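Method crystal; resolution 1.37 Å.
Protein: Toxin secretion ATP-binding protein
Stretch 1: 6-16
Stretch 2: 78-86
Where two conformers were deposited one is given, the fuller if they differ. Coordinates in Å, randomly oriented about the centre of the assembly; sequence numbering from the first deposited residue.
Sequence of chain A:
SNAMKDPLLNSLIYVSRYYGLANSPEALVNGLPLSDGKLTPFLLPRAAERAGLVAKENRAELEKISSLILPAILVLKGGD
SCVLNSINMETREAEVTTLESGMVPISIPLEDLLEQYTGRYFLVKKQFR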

# COMPACT_ATOMS: atom_id res chain seq x y z
N ASP A 6 -3.90 10.27 4.87
CA ASP A 6 -3.04 10.07 3.71
C ASP A 6 -3.08 8.56 3.39
O ASP A 6 -2.50 7.76 4.13
N PRO A 7 -3.73 8.15 2.30
CA PRO A 7 -3.86 6.70 2.06
C PRO A 7 -2.51 6.00 1.80
O PRO A 7 -2.34 4.88 2.26
N LEU A 8 -1.59 6.61 1.05
CA LEU A 8 -0.32 5.97 0.77
C LEU A 8 0.51 5.86 2.03
O LEU A 8 1.20 4.85 2.23
N LEU A 9 0.48 6.88 2.87
CA LEU A 9 1.19 6.83 4.14
C LEU A 9 0.59 5.73 5.02
O LEU A 9 1.33 4.96 5.65
N ASN A 10 -0.75 5.62 5.06
CA ASN A 10 -1.36 4.55 5.84
C ASN A 10 -0.86 3.19 5.34
O ASN A 10 -0.52 2.28 6.13
N SER A 11 -0.85 3.02 4.02
CA SER A 11 -0.43 1.74 3.45
C SER A 11 1.04 1.44 3.79
O SER A 11 1.40 0.32 4.14
N LEU A 12 1.90 2.47 3.70
CA LEU A 12 3.32 2.27 3.99
C LEU A 12 3.55 1.95 5.46
O LEU A 12 4.39 1.10 5.79
N ILE A 13 2.81 2.62 6.35
CA ILE A 13 2.94 2.35 7.79
C ILE A 13 2.54 0.93 8.07
O ILE A 13 3.24 0.23 8.84
N TYR A 14 1.46 0.47 7.46
CA TYR A 14 1.04 -0.94 7.67
C TYR A 14 2.19 -1.87 7.25
O TYR A 14 2.56 -2.78 8.01
N VAL A 15 2.78 -1.66 6.07
CA VAL A 15 3.82 -2.56 5.66
C VAL A 15 5.04 -2.48 6.56
O VAL A 15 5.68 -3.51 6.88
N SER A 16 5.46 -1.28 6.96
CA SER A 16 6.60 -1.12 7.86
C SER A 16 6.38 -1.95 9.14
O SER A 16 7.26 -2.70 9.55
N GLY A 78 -8.43 7.76 -8.32
CA GLY A 78 -8.76 8.95 -7.54
C GLY A 78 -7.75 9.32 -6.46
O GLY A 78 -8.15 9.93 -5.45
N GLY A 79 -6.50 8.87 -6.60
CA GLY A 79 -5.45 9.20 -5.62
C GLY A 79 -5.53 8.35 -4.36
O GLY A 79 -4.96 8.71 -3.35
N ASP A 80 -6.24 7.23 -4.41
CA ASP A 80 -6.38 6.37 -3.25
C ASP A 80 -5.38 5.21 -3.35
O ASP A 80 -4.75 4.99 -4.41
N SER A 81 -5.25 4.46 -2.27
CA SER A 81 -4.33 3.31 -2.23
C SER A 81 -4.80 2.37 -1.14
O SER A 81 -5.52 2.78 -0.21
N CYS A 82 -4.35 1.14 -1.23
CA CYS A 82 -4.56 0.21 -0.14
C CYS A 82 -3.43 -0.80 -0.10
O CYS A 82 -2.62 -0.89 -1.03
N VAL A 83 -3.35 -1.54 1.01
CA VAL A 83 -2.48 -2.70 1.05
C VAL A 83 -3.27 -3.88 0.49
O VAL A 83 -4.43 -4.07 0.86
N LEU A 84 -2.62 -4.70 -0.35
CA LEU A 84 -3.16 -6.00 -0.72
C LEU A 84 -2.46 -7.03 0.15
O LEU A 84 -1.23 -7.23 0.05
N ASN A 85 -3.25 -7.70 0.99
CA ASN A 85 -2.69 -8.71 1.90
C ASN A 85 -2.78 -10.12 1.32
O ASN A 85 -1.85 -10.92 1.50
N SER A 86 -3.87 -10.43 0.60
CA SER A 86 -4.05 -11.75 -0.04
C SER A 86 -5.23 -11.69 -1.00
O SER A 86 -6.05 -10.78 -0.91

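The helix of residues 7-16 and the strand that runs through Ser-86 and on lie nearly parallel, their N-to-C directions 15° apart and their axes 7.0 Å apart at closest approach. Two CA pairings set the register, Pro-7 CA with Ser-81 CA at 5.5 Å and Ser-11 CA with Val-83 CA at 5.4 Å, so a step of four residues along the helix, about one turn, matches two along the strand. The contact buries 401 Å², both sides summed.

At the start of stretch 2, Gly-78 makes no contact, and its phi of 77° is one that favours glycine. Gly-79, with a phi of 78°, contributes its backbone: Gly-79 O lies 3.8 Å from Pro-7 CG. Asp-80 has its CA-to-CB bond directed away from the helix, but with chi1 t its carboxylate comes back, placing Asp-80 OD1 3.4 Å from Pro-7 CB. The same oxygen accepts a weak hydrogen bond from the next backbone amide, Ser-81 N to Asp-80 OD1 at 2.9 Å with an angle of 147°.

Ser-81 points toward the helix, and its p rotamer sets the hydroxyl against the first turn. Ser-81 OG is 2.9 Å from Pro-7 O and 3.2 Å from Leu-8 N, yet poor angles rule out a hydrogen bond in both cases. Ser-11, itself directed toward the strand with chi1 m, brings its OG to 3.2 Å from Ser-81 OG. Leu-8 starts sideways, but its m,t rotamer carries CD2 to 3.6 Å from Ser-81 CB. Water 1 links the backbones here, within donor distance of Pro-7 O (2.7 Å) and Ser-81 O (2.9 Å), although, with atoms elsewhere in the structure counted, it has more acceptors in reach than protons.

Cys-82, chi1 p, points away, as alternation along a strand predicts; its backbone still meets the helix, with Cys-82 C 3.5 Å from Ser-11 OG. Val-83 points back in and has the largest covered area of any residue here, 78 Å². In its t rotamer, Val-83 CG2 sits 3.6 Å from Ser-11 O and 3.8 Å from Ser-11 CB, and Val-83 CG1 reaches Tyr-14 CD2 at 3.9 Å and Val-15 CG2 at 4.4 Å. Val-83 CG2 is equally near, 3.9 Å from Tyr-14 CD2 and 4.4 Å from Val-15 CG2, so both methyls pack against Tyr-14 and Val-15, and CG2 also meets Ser-11.

Leu-84 is out of reach. Asn-85 leaves the strand sideways, but chi1 m brings its end to the helix, where Asn-85 OD1 lies 3.2 Å from Tyr-14 OH. Tyr-14, chi1 t, points toward the strand and presents its ring obliquely to Val-83 CG1 and Asn-85 OD1. Ser-86 lies beyond the contact.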

# COMPACT_ATOMS: atom_id res chain seq x y z
CB ASP A 6 -1.65 10.55 4.10
CG ASP A 6 -0.64 10.36 2.97
OD1 ASP A 6 -0.86 9.52 2.08
OD2 ASP A 6 0.38 11.03 3.01
CB PRO A 7 -4.73 6.61 0.79
CG PRO A 7 -5.10 7.94 0.41
CD PRO A 7 -4.45 8.97 1.30
CB LEU A 8 0.46 6.72 -0.32
CG LEU A 8 0.20 6.39 -1.78
CD1 LEU A 8 1.05 7.32 -2.57
CD2 LEU A 8 0.48 4.93 -2.13
CB LEU A 9 1.14 8.20 4.85
CG LEU A 9 1.93 8.27 6.18
CD1 LEU A 9 3.39 7.87 6.02
CD2 LEU A 9 1.84 9.72 6.74
CB ASN A 10 -2.89 4.63 5.74
CG ASN A 10 -3.59 3.69 6.71
OD1 ASN A 10 -4.04 2.55 6.34
ND2 ASN A 10 -3.62 4.09 7.95
CB SER A 11 -0.62 1.75 1.92
OG SER A 11 -1.99 1.93 1.59
CB LEU A 12 4.09 3.55 3.62
CG LEU A 12 5.58 3.50 3.90
CD1 LEU A 12 6.28 2.39 3.10
CD2 LEU A 12 6.22 4.89 3.62
CB ILE A 13 2.09 3.34 8.60
CG1 ILE A 13 2.81 4.70 8.63
CG2 ILE A 13 1.80 2.82 10.06
CD1 ILE A 13 4.00 4.80 9.51
CB TYR A 14 -0.24 -1.30 6.88
CG TYR A 14 -0.55 -2.76 7.05
CD1 TYR A 14 -1.34 -3.19 8.11
CD2 TYR A 14 0.03 -3.71 6.21
CE1 TYR A 14 -1.55 -4.55 8.29
CE2 TYR A 14 -0.17 -5.06 6.42
CZ TYR A 14 -0.96 -5.49 7.48
OH TYR A 14 -1.13 -6.88 7.65
CB VAL A 15 4.18 -2.36 4.15
CG1 VAL A 15 5.34 -3.29 3.78
CG2 VAL A 15 2.94 -2.62 3.30
CB SER A 16 6.77 0.37 8.16
OG SER A 16 7.72 0.65 9.15
CB ASP A 80 -7.82 5.86 -3.14
CG ASP A 80 -8.13 5.20 -1.81
OD1 ASP A 80 -7.49 5.47 -0.74
OD2 ASP A 80 -9.12 4.41 -1.83
CB SER A 81 -2.90 3.74 -1.92
OG SER A 81 -2.79 4.15 -0.56
CB CYS A 82 -5.91 -0.52 -0.21
SG CYS A 82 -6.08 -1.67 -1.61
CB VAL A 83 -2.03 -3.04 2.49
CG1 VAL A 83 -1.06 -4.21 2.52
CG2 VAL A 83 -1.37 -1.80 3.10
CB LEU A 84 -2.88 -6.31 -2.21
CG LEU A 84 -3.42 -7.67 -2.66
CD1 LEU A 84 -4.95 -7.78 -2.47
CD2 LEU A 84 -3.06 -7.91 -4.16
CB ASN A 85 -3.47 -8.67 3.22
CG ASN A 85 -3.40 -7.28 3.91
OD1 ASN A 85 -2.49 -7.01 4.71
ND2 ASN A 85 -4.33 -6.46 3.65
CB SER A 86 -4.28 -12.86 1.00
OG SER A 86 -5.51 -12.71 1.67
O HOH W 1 -4.80 3.67 2.41